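Local structure of retinol dehydratase (Spodoptera frugiperda, 1FMJ) at residues A[257-262]-A[273-278]; A[76-81]-A[249-254]; A[82-87]-A[92-97]. The protein dehydrates retinol, probably by way of a sulfated intermediate, on a sulfotransferase scaffold that binds retinol and adenosine-3'-5'-diphosphate. All blocks are in the same frame, centred on the assembly; numbering follows the deposited sequence.

Interaction 1 (A[257-262]-A[273-278]); sequences GCIARI and EQIQRL. With HG (mercury (II) ion), chain C.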
loop_
_atom_site.group_PDB
_atom_site.type_symbol
_atom_site.label_atom_id
_atom_site.label_comp_id
_atom_site.label_asym_id
_atom_site.label_seq_id
_atom_site.Cartn_x
_atom_site.Cartn_y
_atom_site.Cartn_z
ATOM N N GLY A 257 -13.208 -8.879 -16.724
ATOM C CA GLY A 257 -12.628 -10.200 -16.544
ATOM C C GLY A 257 -12.003 -10.331 -15.169
ATOM O O GLY A 257 -12.076 -11.390 -14.537
ATOM N N CYS A 258 -11.377 -9.255 -14.705
ATOM C CA CYS A 258 -10.762 -9.250 -13.383
ATOM C C CYS A 258 -11.848 -9.296 -12.315
ATOM O O CYS A 258 -11.727 -10.006 -11.322
ATOM C CB CYS A 258 -9.918 -7.992 -13.190
ATOM S SG CYS A 258 -8.280 -8.047 -13.932
ATOM N N ILE A 259 -12.910 -8.528 -12.521
ATOM C CA ILE A 259 -14.011 -8.497 -11.565
ATOM C C ILE A 259 -14.584 -9.900 -11.375
ATOM O O ILE A 259 -14.969 -10.279 -10.265
ATOM C CB ILE A 259 -15.136 -7.545 -12.029
ATOM C CG1 ILE A 259 -14.646 -6.092 -11.966
ATOM C CG2 ILE A 259 -16.366 -7.727 -11.152
ATOM C CD1 ILE A 259 -15.660 -5.065 -12.447
ATOM N N ALA A 260 -14.622 -10.664 -12.465
ATOM C CA ALA A 260 -15.138 -12.026 -12.438
ATOM C C ALA A 260 -14.196 -12.921 -11.646
ATOM O O ALA A 260 -14.632 -13.741 -10.835
ATOM C CB ALA A 260 -15.299 -12.558 -13.867
ATOM N N ARG A 261 -12.900 -12.769 -11.884
ATOM C CA ARG A 261 -11.933 -13.568 -11.160
ATOM C C ARG A 261 -12.088 -13.322 -9.660
ATOM O O ARG A 261 -12.084 -14.260 -8.868
ATOM C CB ARG A 261 -10.507 -13.229 -11.603
ATOM C CG ARG A 261 -10.175 -13.630 -13.032
ATOM C CD ARG A 261 -8.688 -13.463 -13.306
ATOM N NE ARG A 261 -7.890 -14.430 -12.560
ATOM C CZ ARG A 261 -6.560 -14.428 -12.521
ATOM N NH1 ARG A 261 -5.876 -13.505 -13.182
ATOM N NH2 ARG A 261 -5.915 -15.353 -11.827
ATOM N N ILE A 262 -12.235 -12.060 -9.270
ATOM C CA ILE A 262 -12.383 -11.733 -7.858
ATOM C C ILE A 262 -13.692 -12.278 -7.278
ATOM O O ILE A 262 -13.741 -12.685 -6.116
ATOM C CB ILE A 262 -12.305 -10.208 -7.628
ATOM C CG1 ILE A 262 -10.913 -9.701 -8.020
ATOM C CG2 ILE A 262 -12.597 -9.881 -6.159
ATOM C CD1 ILE A 262 -10.801 -8.196 -8.071
ATOM N N GLU A 273 -24.590 -7.833 -15.986
ATOM C CA GLU A 273 -25.027 -6.467 -15.731
ATOM C C GLU A 273 -24.352 -5.968 -14.462
ATOM O O GLU A 273 -23.854 -4.846 -14.420
ATOM C CB GLU A 273 -26.541 -6.416 -15.575
ATOM N N GLN A 274 -24.338 -6.815 -13.434
ATOM C CA GLN A 274 -23.720 -6.468 -12.161
ATOM C C GLN A 274 -22.236 -6.184 -12.366
ATOM O O GLN A 274 -21.676 -5.271 -11.761
ATOM C CB GLN A 274 -23.903 -7.607 -11.156
ATOM C CG GLN A 274 -25.362 -7.935 -10.871
ATOM C CD GLN A 274 -25.543 -9.043 -9.846
ATOM O OE1 GLN A 274 -25.019 -10.145 -9.999
ATOM N NE2 GLN A 274 -26.301 -8.753 -8.795
ATOM N N ILE A 275 -21.603 -6.964 -13.230
ATOM C CA ILE A 275 -20.186 -6.784 -13.502
ATOM C C ILE A 275 -19.926 -5.477 -14.246
ATOM O O ILE A 275 -19.002 -4.736 -13.909
ATOM C CB ILE A 275 -19.629 -7.975 -14.307
ATOM C CG1 ILE A 275 -19.758 -9.253 -13.469
ATOM C CG2 ILE A 275 -18.170 -7.725 -14.684
ATOM C CD1 ILE A 275 -19.240 -10.497 -14.136
ATOM N N GLN A 276 -20.750 -5.188 -15.248
ATOM C CA GLN A 276 -20.598 -3.965 -16.023
ATOM C C GLN A 276 -20.836 -2.757 -15.129
ATOM O O GLN A 276 -20.282 -1.684 -15.361
ATOM C CB GLN A 276 -21.579 -3.957 -17.196
ATOM N N ARG A 277 -21.660 -2.937 -14.101
ATOM C CA ARG A 277 -21.959 -1.848 -13.185
ATOM C C ARG A 277 -20.778 -1.598 -12.243
ATOM O O ARG A 277 -20.533 -0.467 -11.823
ATOM C CB ARG A 277 -23.212 -2.165 -12.375
ATOM C CG ARG A 277 -23.733 -0.975 -11.595
ATOM C CD ARG A 277 -24.926 -1.351 -10.746
ATOM N NE ARG A 277 -25.442 -0.208 -10.003
ATOM C CZ ARG A 277 -26.427 -0.282 -9.114
ATOM N NH1 ARG A 277 -27.003 -1.450 -8.855
ATOM N NH2 ARG A 277 -26.838 0.811 -8.485
ATOM N N LEU A 278 -20.055 -2.662 -11.906
ATOM C CA LEU A 278 -18.885 -2.538 -11.043
ATOM C C LEU A 278 -17.784 -1.883 -11.852
ATOM O O LEU A 278 -17.063 -1.022 -11.357
ATOM C CB LEU A 278 -18.398 -3.908 -10.579
ATOM C CG LEU A 278 -19.109 -4.567 -9.407
ATOM C CD1 LEU A 278 -18.655 -6.020 -9.299
ATOM C CD2 LEU A 278 -18.801 -3.792 -8.131
HETATM HG HG HG C . -8.597 -9.185 -16.044
#
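Two consecutive helices on the flank of the P-loop-like sulfotransferase fold meet through Ile259 of helix 255-265, which reaches across to Ile275 and Leu278 of helix 272-281. The short segments run at 114° to each other with their axes 9.7 Å apart, and the backbones come nearest at Ile259 and Ile275. No hydrogen bond joins them. Isoleucine and leucine suit the place, since their branches reach between the helices and leave no polar atom to satisfy.

Ile259 uses both of its branches. Its CG1 lies beside the backbone N (chi1 -69°) and the chain is extended at chi2, which carries CD1 out to Leu278 CB at 3.5 Å and to the backbone Ile275 O at 3.7 Å. The CG2 methyl meets two partners: Leu278 CD1 at 3.4 Å, closer than carbons usually sit, and Ile275 CG2 at 4.0 Å, where the two isoleucines pass alongside each other, running opposite ways. Leu278 thus offers CB to one arm of Ile259 and CD1 to the other. Replacing Ile259 by an alanine here would probably open a gap beside Leu278, whose CD1 and CB would lose the methyls of Ile259 that they touch.

At the outer margin Ile275 CD1 lies 4.5 Å from Ala260 CB, a marginal touch, all that alanine's single methyl can make. Leu270 of the connecting loop packs on Ile259, Ile275 and Leu278, while Leu82 of helix 76-87 also touches Ile259, so this isoleucine is buried. On a different side of helix 255-265 from this apolar contact, Cys258 SG binds the derivative's mercury ion at 2.4 Å, with Asp254 O as a further ligand.

Interaction 2 (A[76-81]-A[249-254]); sequences TTMTQE and EDYLKD. With HG (mercury (II) ion), chain C; A3P (adenosine-3'-5'-diphosphate), chain G.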
loop_
_atom_site.group_PDB
_atom_site.type_symbol
_atom_site.label_atom_id
_atom_site.label_comp_id
_atom_site.label_asym_id
_atom_site.label_seq_id
_atom_site.Cartn_x
_atom_site.Cartn_y
_atom_site.Cartn_z
ATOM N N THR A 76 -4.204 -1.094 -4.787
ATOM C CA THR A 76 -4.926 -1.510 -3.585
ATOM C C THR A 76 -6.319 -0.885 -3.435
ATOM O O THR A 76 -7.285 -1.579 -3.112
ATOM C CB THR A 76 -4.113 -1.172 -2.319
ATOM O OG1 THR A 76 -2.732 -1.456 -2.554
ATOM C CG2 THR A 76 -4.588 -1.997 -1.130
ATOM N N THR A 77 -6.426 0.421 -3.668
ATOM C CA THR A 77 -7.708 1.111 -3.504
ATOM C C THR A 77 -8.813 0.533 -4.377
ATOM O O THR A 77 -9.916 0.283 -3.894
ATOM C CB THR A 77 -7.577 2.615 -3.792
ATOM O OG1 THR A 77 -6.405 3.122 -3.143
ATOM C CG2 THR A 77 -8.795 3.361 -3.252
ATOM N N MET A 78 -8.518 0.326 -5.661
ATOM C CA MET A 78 -9.476 -0.244 -6.603
ATOM C C MET A 78 -9.963 -1.572 -6.069
ATOM O O MET A 78 -11.164 -1.823 -5.961
ATOM C CB MET A 78 -8.817 -0.533 -7.948
ATOM C CG MET A 78 -8.202 0.647 -8.624
ATOM S SD MET A 78 -7.289 0.088 -10.035
ATOM C CE MET A 78 -8.640 -0.363 -11.139
ATOM N N THR A 79 -8.997 -2.432 -5.765
ATOM C CA THR A 79 -9.268 -3.766 -5.255
ATOM C C THR A 79 -10.119 -3.709 -3.994
ATOM O O THR A 79 -11.062 -4.485 -3.842
ATOM C CB THR A 79 -7.956 -4.507 -4.939
ATOM O OG1 THR A 79 -7.111 -4.489 -6.092
ATOM C CG2 THR A 79 -8.238 -5.958 -4.547
ATOM N N GLN A 80 -9.791 -2.795 -3.087
ATOM C CA GLN A 80 -10.565 -2.675 -1.852
ATOM C C GLN A 80 -12.031 -2.396 -2.149
ATOM O O GLN A 80 -12.915 -2.961 -1.518
ATOM C CB GLN A 80 -10.028 -1.549 -0.975
ATOM C CG GLN A 80 -8.754 -1.894 -0.252
ATOM C CD GLN A 80 -8.236 -0.743 0.557
ATOM O OE1 GLN A 80 -8.840 -0.351 1.551
ATOM N NE2 GLN A 80 -7.110 -0.185 0.134
ATOM N N GLU A 81 -12.278 -1.515 -3.107
ATOM C CA GLU A 81 -13.641 -1.150 -3.466
ATOM C C GLU A 81 -14.367 -2.321 -4.096
ATOM O O GLU A 81 -15.505 -2.624 -3.722
ATOM C CB GLU A 81 -13.640 0.042 -4.421
ATOM C CG GLU A 81 -15.034 0.578 -4.748
ATOM C CD GLU A 81 -15.695 1.315 -3.588
ATOM O OE1 GLU A 81 -16.801 1.857 -3.794
ATOM O OE2 GLU A 81 -15.118 1.362 -2.481
ATOM N N GLU A 249 -1.986 -3.997 -14.247
ATOM C CA GLU A 249 -2.138 -3.824 -15.680
ATOM C C GLU A 249 -3.386 -4.535 -16.218
ATOM O O GLU A 249 -4.096 -3.994 -17.071
ATOM C CB GLU A 249 -0.889 -4.329 -16.409
ATOM C CG GLU A 249 0.365 -3.464 -16.229
ATOM C CD GLU A 249 0.995 -3.563 -14.847
ATOM O OE1 GLU A 249 0.773 -4.576 -14.149
ATOM O OE2 GLU A 249 1.739 -2.634 -14.467
ATOM N N ASP A 250 -3.661 -5.736 -15.720
ATOM C CA ASP A 250 -4.826 -6.473 -16.186
ATOM C C ASP A 250 -6.137 -5.761 -15.885
ATOM O O ASP A 250 -7.120 -5.950 -16.597
ATOM C CB ASP A 250 -4.830 -7.893 -15.612
ATOM C CG ASP A 250 -3.719 -8.752 -16.204
ATOM O OD1 ASP A 250 -3.450 -8.612 -17.417
ATOM O OD2 ASP A 250 -3.123 -9.570 -15.471
ATOM N N TYR A 251 -6.145 -4.936 -14.840
ATOM C CA TYR A 251 -7.331 -4.162 -14.473
ATOM C C TYR A 251 -7.658 -3.187 -15.606
ATOM O O TYR A 251 -8.824 -2.925 -15.898
ATOM C CB TYR A 251 -7.068 -3.342 -13.201
ATOM C CG TYR A 251 -7.335 -4.037 -11.876
ATOM C CD1 TYR A 251 -6.844 -3.496 -10.687
ATOM C CD2 TYR A 251 -8.102 -5.202 -11.802
ATOM C CE1 TYR A 251 -7.106 -4.089 -9.458
ATOM C CE2 TYR A 251 -8.376 -5.811 -10.560
ATOM C CZ TYR A 251 -7.870 -5.243 -9.397
ATOM O OH TYR A 251 -8.121 -5.815 -8.175
ATOM N N LEU A 252 -6.608 -2.642 -16.221
ATOM C CA LEU A 252 -6.742 -1.680 -17.309
ATOM C C LEU A 252 -7.018 -2.345 -18.655
ATOM O O LEU A 252 -7.569 -1.714 -19.562
ATOM C CB LEU A 252 -5.466 -0.835 -17.424
ATOM C CG LEU A 252 -4.931 -0.188 -16.144
ATOM C CD1 LEU A 252 -3.691 0.631 -16.477
ATOM C CD2 LEU A 252 -6.004 0.688 -15.519
ATOM N N LYS A 253 -6.626 -3.606 -18.803
ATOM C CA LYS A 253 -6.867 -4.287 -20.064
ATOM C C LYS A 253 -8.269 -4.895 -20.094
ATOM O O LYS A 253 -8.990 -4.753 -21.084
ATOM C CB LYS A 253 -5.818 -5.376 -20.314
ATOM C CG LYS A 253 -5.899 -5.960 -21.724
ATOM C CD LYS A 253 -5.126 -7.266 -21.874
ATOM C CE LYS A 253 -5.399 -7.904 -23.234
ATOM N NZ LYS A 253 -4.886 -9.300 -23.315
ATOM N N ASP A 254 -8.662 -5.556 -19.006
ATOM C CA ASP A 254 -9.980 -6.182 -18.935
ATOM C C ASP A 254 -10.504 -6.231 -17.496
ATOM O O ASP A 254 -10.443 -7.274 -16.843
ATOM C CB ASP A 254 -9.905 -7.607 -19.499
ATOM C CG ASP A 254 -11.268 -8.171 -19.856
ATOM O OD1 ASP A 254 -12.267 -7.787 -19.216
ATOM O OD2 ASP A 254 -11.339 -9.013 -20.773
HETATM HG HG HG C . -8.597 -9.185 -16.044
HETATM P P1 A3P G . -0.904 6.284 -10.427
HETATM O O1P A3P G . -0.097 7.043 -9.456
HETATM O O2P A3P G . -1.984 7.114 -11.000
HETATM O O3P A3P G . -0.052 5.760 -11.506
HETATM P P2 A3P G . -2.800 2.099 -4.392
HETATM O O4P A3P G . -4.260 2.150 -4.212
HETATM O O5P A3P G . -2.288 0.738 -4.121
HETATM O O6P A3P G . -2.147 3.102 -3.503
HETATM O "O5'" A3P G . -2.457 2.459 -5.891
HETATM C "C5'" A3P G . -2.796 3.715 -6.454
HETATM C "C4'" A3P G . -2.611 3.703 -7.975
HETATM O "O4'" A3P G . -3.832 3.177 -8.568
HETATM C "C3'" A3P G . -2.449 5.108 -8.557
HETATM O "O3'" A3P G . -1.557 5.034 -9.693
HETATM C "C2'" A3P G . -3.890 5.478 -8.844
HETATM O "O2'" A3P G . -4.141 6.634 -9.636
HETATM C "C1'" A3P G . -4.394 4.170 -9.434
HETATM N N9 A3P G . -5.859 4.075 -9.435
HETATM C C8 A3P G . -6.760 4.333 -8.413
HETATM N N7 A3P G . -8.015 4.152 -8.726
HETATM C C5 A3P G . -7.961 3.742 -10.052
HETATM C C6 A3P G . -8.966 3.375 -11.013
HETATM N N6 A3P G . -10.274 3.371 -10.739
HETATM N N1 A3P G . -8.553 3.002 -12.290
HETATM C C2 A3P G . -7.219 2.991 -12.613
HETATM N N3 A3P G . -6.175 3.319 -11.790
HETATM C C4 A3P G . -6.621 3.688 -10.517
#
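Tyr251 reaches from helix 248-253 to Met78 and Thr79 of helix 76-87, and all three residues are buried. At the far end of the ring the phenol OH donates a hydrogen bond to Thr79 OG1 at 2.7 Å; that oxygen lies at the ring edge, in the ring plane. Thr79 OG1 is also bonded to Gly75 O, so this buried hydroxyl has two partners. Nearer the root of the ring, Met78 CE touches Tyr251 CD1 at 3.6 Å, and SD stands 4.8 Å from the ring centroid, 60° off its normal: an oblique Met-aromatic contact. The bend in the methionine chain at chi3 (72°) turns CE to the tyrosine.

Helix 76-87 begins at the 5'-phosphate-binding loop of the sulfotransferase fold, and its first turn grips the nucleotide. Thr76 N and OG1 both bond to O5P of adenosine-3'-5'-diphosphate, Thr77 N and OG1 both to O4P, the OG1 of Thr77 at 2.6 Å. Met78 faces two ways, since its CG rests over the adenine at 3.4 Å from C5.

Farther along helix 248-253 the contact loosens and residues are exposed. Leu252 CD2 stays 5.2 Å from Met78 CE, though it lies 3.9 Å from adenine C2. Beyond exposed Lys253 comes Asp254, the N-cap of helix 255-265, whose OD1 accepts a hydrogen bond from Gly257 N and whose O binds mercury at 2.8 Å.

Interaction 3 (A[82-87]-A[92-97]); sequences LVWLIE and FEAAKT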
loop_
_atom_site.group_PDB
_atom_site.type_symbol
_atom_site.label_atom_id
_atom_site.label_comp_id
_atom_site.label_asym_id
_atom_site.label_seq_id
_atom_site.Cartn_x
_atom_site.Cartn_y
_atom_site.Cartn_z
ATOM N N LEU A 82 -13.712 -2.976 -5.054
ATOM C CA LEU A 82 -14.305 -4.127 -5.722
ATOM C C LEU A 82 -14.657 -5.194 -4.692
ATOM O O LEU A 82 -15.790 -5.676 -4.639
ATOM C CB LEU A 82 -13.328 -4.721 -6.740
ATOM C CG LEU A 82 -13.004 -3.880 -7.970
ATOM C CD1 LEU A 82 -11.929 -4.584 -8.808
ATOM C CD2 LEU A 82 -14.268 -3.665 -8.780
ATOM N N VAL A 83 -13.668 -5.553 -3.876
ATOM C CA VAL A 83 -13.832 -6.568 -2.843
ATOM C C VAL A 83 -14.932 -6.234 -1.836
ATOM O O VAL A 83 -15.658 -7.119 -1.392
ATOM C CB VAL A 83 -12.498 -6.786 -2.071
ATOM C CG1 VAL A 83 -12.731 -7.645 -0.835
ATOM C CG2 VAL A 83 -11.470 -7.450 -2.977
ATOM N N TRP A 84 -15.064 -4.965 -1.466
ATOM C CA TRP A 84 -16.080 -4.606 -0.491
ATOM C C TRP A 84 -17.467 -4.708 -1.087
ATOM O O TRP A 84 -18.373 -5.248 -0.467
ATOM C CB TRP A 84 -15.870 -3.186 0.039
ATOM C CG TRP A 84 -16.525 -2.954 1.376
ATOM C CD1 TRP A 84 -15.988 -3.205 2.610
ATOM C CD2 TRP A 84 -17.847 -2.454 1.610
ATOM N NE1 TRP A 84 -16.893 -2.890 3.595
ATOM C CE2 TRP A 84 -18.042 -2.425 3.012
ATOM C CE3 TRP A 84 -18.888 -2.026 0.774
ATOM C CZ2 TRP A 84 -19.235 -1.981 3.597
ATOM C CZ3 TRP A 84 -20.078 -1.584 1.358
ATOM C CH2 TRP A 84 -20.237 -1.566 2.757
ATOM N N LEU A 85 -17.637 -4.181 -2.289
ATOM C CA LEU A 85 -18.942 -4.221 -2.937
ATOM C C LEU A 85 -19.391 -5.649 -3.206
ATOM O O LEU A 85 -20.558 -5.986 -3.001
ATOM C CB LEU A 85 -18.909 -3.423 -4.245
ATOM C CG LEU A 85 -18.912 -1.907 -4.030
ATOM C CD1 LEU A 85 -18.600 -1.163 -5.325
ATOM C CD2 LEU A 85 -20.275 -1.500 -3.475
ATOM N N ILE A 86 -18.457 -6.486 -3.652
ATOM C CA ILE A 86 -18.758 -7.878 -3.957
ATOM C C ILE A 86 -19.136 -8.679 -2.712
ATOM O O ILE A 86 -20.021 -9.529 -2.764
ATOM C CB ILE A 86 -17.566 -8.550 -4.666
ATOM C CG1 ILE A 86 -17.317 -7.844 -6.005
ATOM C CG2 ILE A 86 -17.850 -10.040 -4.874
ATOM C CD1 ILE A 86 -16.170 -8.414 -6.822
ATOM N N GLU A 87 -18.463 -8.409 -1.597
ATOM C CA GLU A 87 -18.761 -9.101 -0.349
ATOM C C GLU A 87 -20.035 -8.534 0.269
ATOM O O GLU A 87 -20.651 -9.174 1.113
ATOM C CB GLU A 87 -17.605 -8.946 0.653
ATOM C CG GLU A 87 -16.284 -9.569 0.228
ATOM C CD GLU A 87 -16.323 -11.085 0.217
ATOM O OE1 GLU A 87 -17.331 -11.649 -0.252
ATOM O OE2 GLU A 87 -15.339 -11.717 0.658
ATOM N N PHE A 92 -23.944 -0.195 -3.295
ATOM C CA PHE A 92 -23.179 1.018 -3.548
ATOM C C PHE A 92 -23.522 2.107 -2.547
ATOM O O PHE A 92 -22.650 2.859 -2.114
ATOM C CB PHE A 92 -23.429 1.529 -4.969
ATOM C CG PHE A 92 -23.017 0.566 -6.039
ATOM C CD1 PHE A 92 -23.756 -0.586 -6.277
ATOM C CD2 PHE A 92 -21.877 0.804 -6.802
ATOM C CE1 PHE A 92 -23.369 -1.490 -7.260
ATOM C CE2 PHE A 92 -21.479 -0.092 -7.788
ATOM C CZ PHE A 92 -22.228 -1.242 -8.018
ATOM N N GLU A 93 -24.794 2.186 -2.176
ATOM C CA GLU A 93 -25.240 3.196 -1.229
ATOM C C GLU A 93 -24.413 3.122 0.049
ATOM O O GLU A 93 -23.945 4.141 0.557
ATOM C CB GLU A 93 -26.723 2.995 -0.912
ATOM C CG GLU A 93 -27.371 4.197 -0.271
ATOM C CD GLU A 93 -27.132 5.467 -1.066
ATOM O OE1 GLU A 93 -27.366 5.456 -2.294
ATOM O OE2 GLU A 93 -26.710 6.476 -0.462
ATOM N N ALA A 94 -24.231 1.909 0.562
ATOM C CA ALA A 94 -23.457 1.696 1.780
ATOM C C ALA A 94 -21.966 1.945 1.533
ATOM O O ALA A 94 -21.237 2.335 2.444
ATOM C CB ALA A 94 -23.672 0.284 2.290
ATOM N N ALA A 95 -21.520 1.721 0.298
ATOM C CA ALA A 95 -20.118 1.930 -0.062
ATOM C C ALA A 95 -19.740 3.417 -0.075
ATOM O O ALA A 95 -18.595 3.779 -0.373
ATOM C CB ALA A 95 -19.834 1.312 -1.420
ATOM N N LYS A 96 -20.693 4.279 0.259
ATOM C CA LYS A 96 -20.416 5.708 0.271
ATOM C C LYS A 96 -19.660 6.134 1.523
ATOM O O LYS A 96 -19.179 7.261 1.612
ATOM C CB LYS A 96 -21.715 6.505 0.124
ATOM C CG LYS A 96 -22.395 6.283 -1.223
ATOM C CD LYS A 96 -23.647 7.128 -1.372
ATOM C CE LYS A 96 -24.324 6.879 -2.721
ATOM N NZ LYS A 96 -25.506 7.773 -2.931
ATOM N N THR A 97 -19.554 5.238 2.496
ATOM C CA THR A 97 -18.815 5.571 3.706
ATOM C C THR A 97 -17.334 5.575 3.336
ATOM O O THR A 97 -16.925 4.903 2.384
ATOM C CB THR A 97 -19.061 4.540 4.834
ATOM O OG1 THR A 97 -20.403 4.663 5.311
ATOM C CG2 THR A 97 -18.116 4.781 5.994
#
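Leu85, on the last turns of helix 76-87, faces the loop that follows, meeting Phe92 and Ala95. Its CB points at that loop, and CG, beside the backbone N at chi1 -75°, carries the fork outward; the touching is left to the two methyls. CD1 sits above CE2 of the Phe92 ring at 3.9 Å. CD2 goes deeper into the turn, to Ala95 CB at 3.5 Å and Phe92 CA at 3.8 Å, and it also stands over the same face of the ring, 4.3 Å above the plane and displaced toward the rim. A forked leucine suits this place because both methyls lie over the ring while CD2 also reaches the backbone and Ala95. Phe92's bond to CB leads away from the helix, but the ring swings back, and the two side chains cross at about a right angle.

Trp84 takes the neighbouring part of the loop. With CG trans to the backbone N (chi1 -158°), its six-membered ring is carried out to the 3-10 turn 94-96, where CH2 receives the Ala94 methyl at its edge, near the ring plane, at 3.9 Å. CZ3 lies 3.8 Å from Ala95 N, approached obliquely. Small alanines let the broad indole come this close to the backbone. On the exposed side of the loop, Lys96 NZ pairs with Glu93 OE1 at 3.0 Å, a salt bridge within the turn.

The contact lies in the sulfotransferase domain, where helix 76-87 follows strand 66-70 and the phosphate-binding loop, and joins that helix's end to the loop leading to helix 99-102. Trp84 makes a cation-pi contact with Arg102 of helix 99-102, Phe92 meets His281 of helix 272-281 edge-to-face, and Val83 touches Val66 of strand 66-70.

Overall arrangement
Helix 76-87 ties the set together: interaction 2 uses its nucleotide-binding start, interaction 3 its end, and interaction 1 packs on it through residues such as Ile262, which touches Leu82 and Ile86. Interaction 2 is the buried one, nearest the centre of the chain, and alone among the three has a hydrogen bond across its segments, beside the bound nucleotide. Interactions 1 and 3 lie farther out, are partly buried and rest mainly on apolar side chains; they meet where Leu278 CD2 packs on Leu85 CD1. Interactions 1 and 2 follow one another along helices 248-253 and 255-265 and share the mercury ion, while interaction 3 is nested inside the long chain loop that interaction 2 closes.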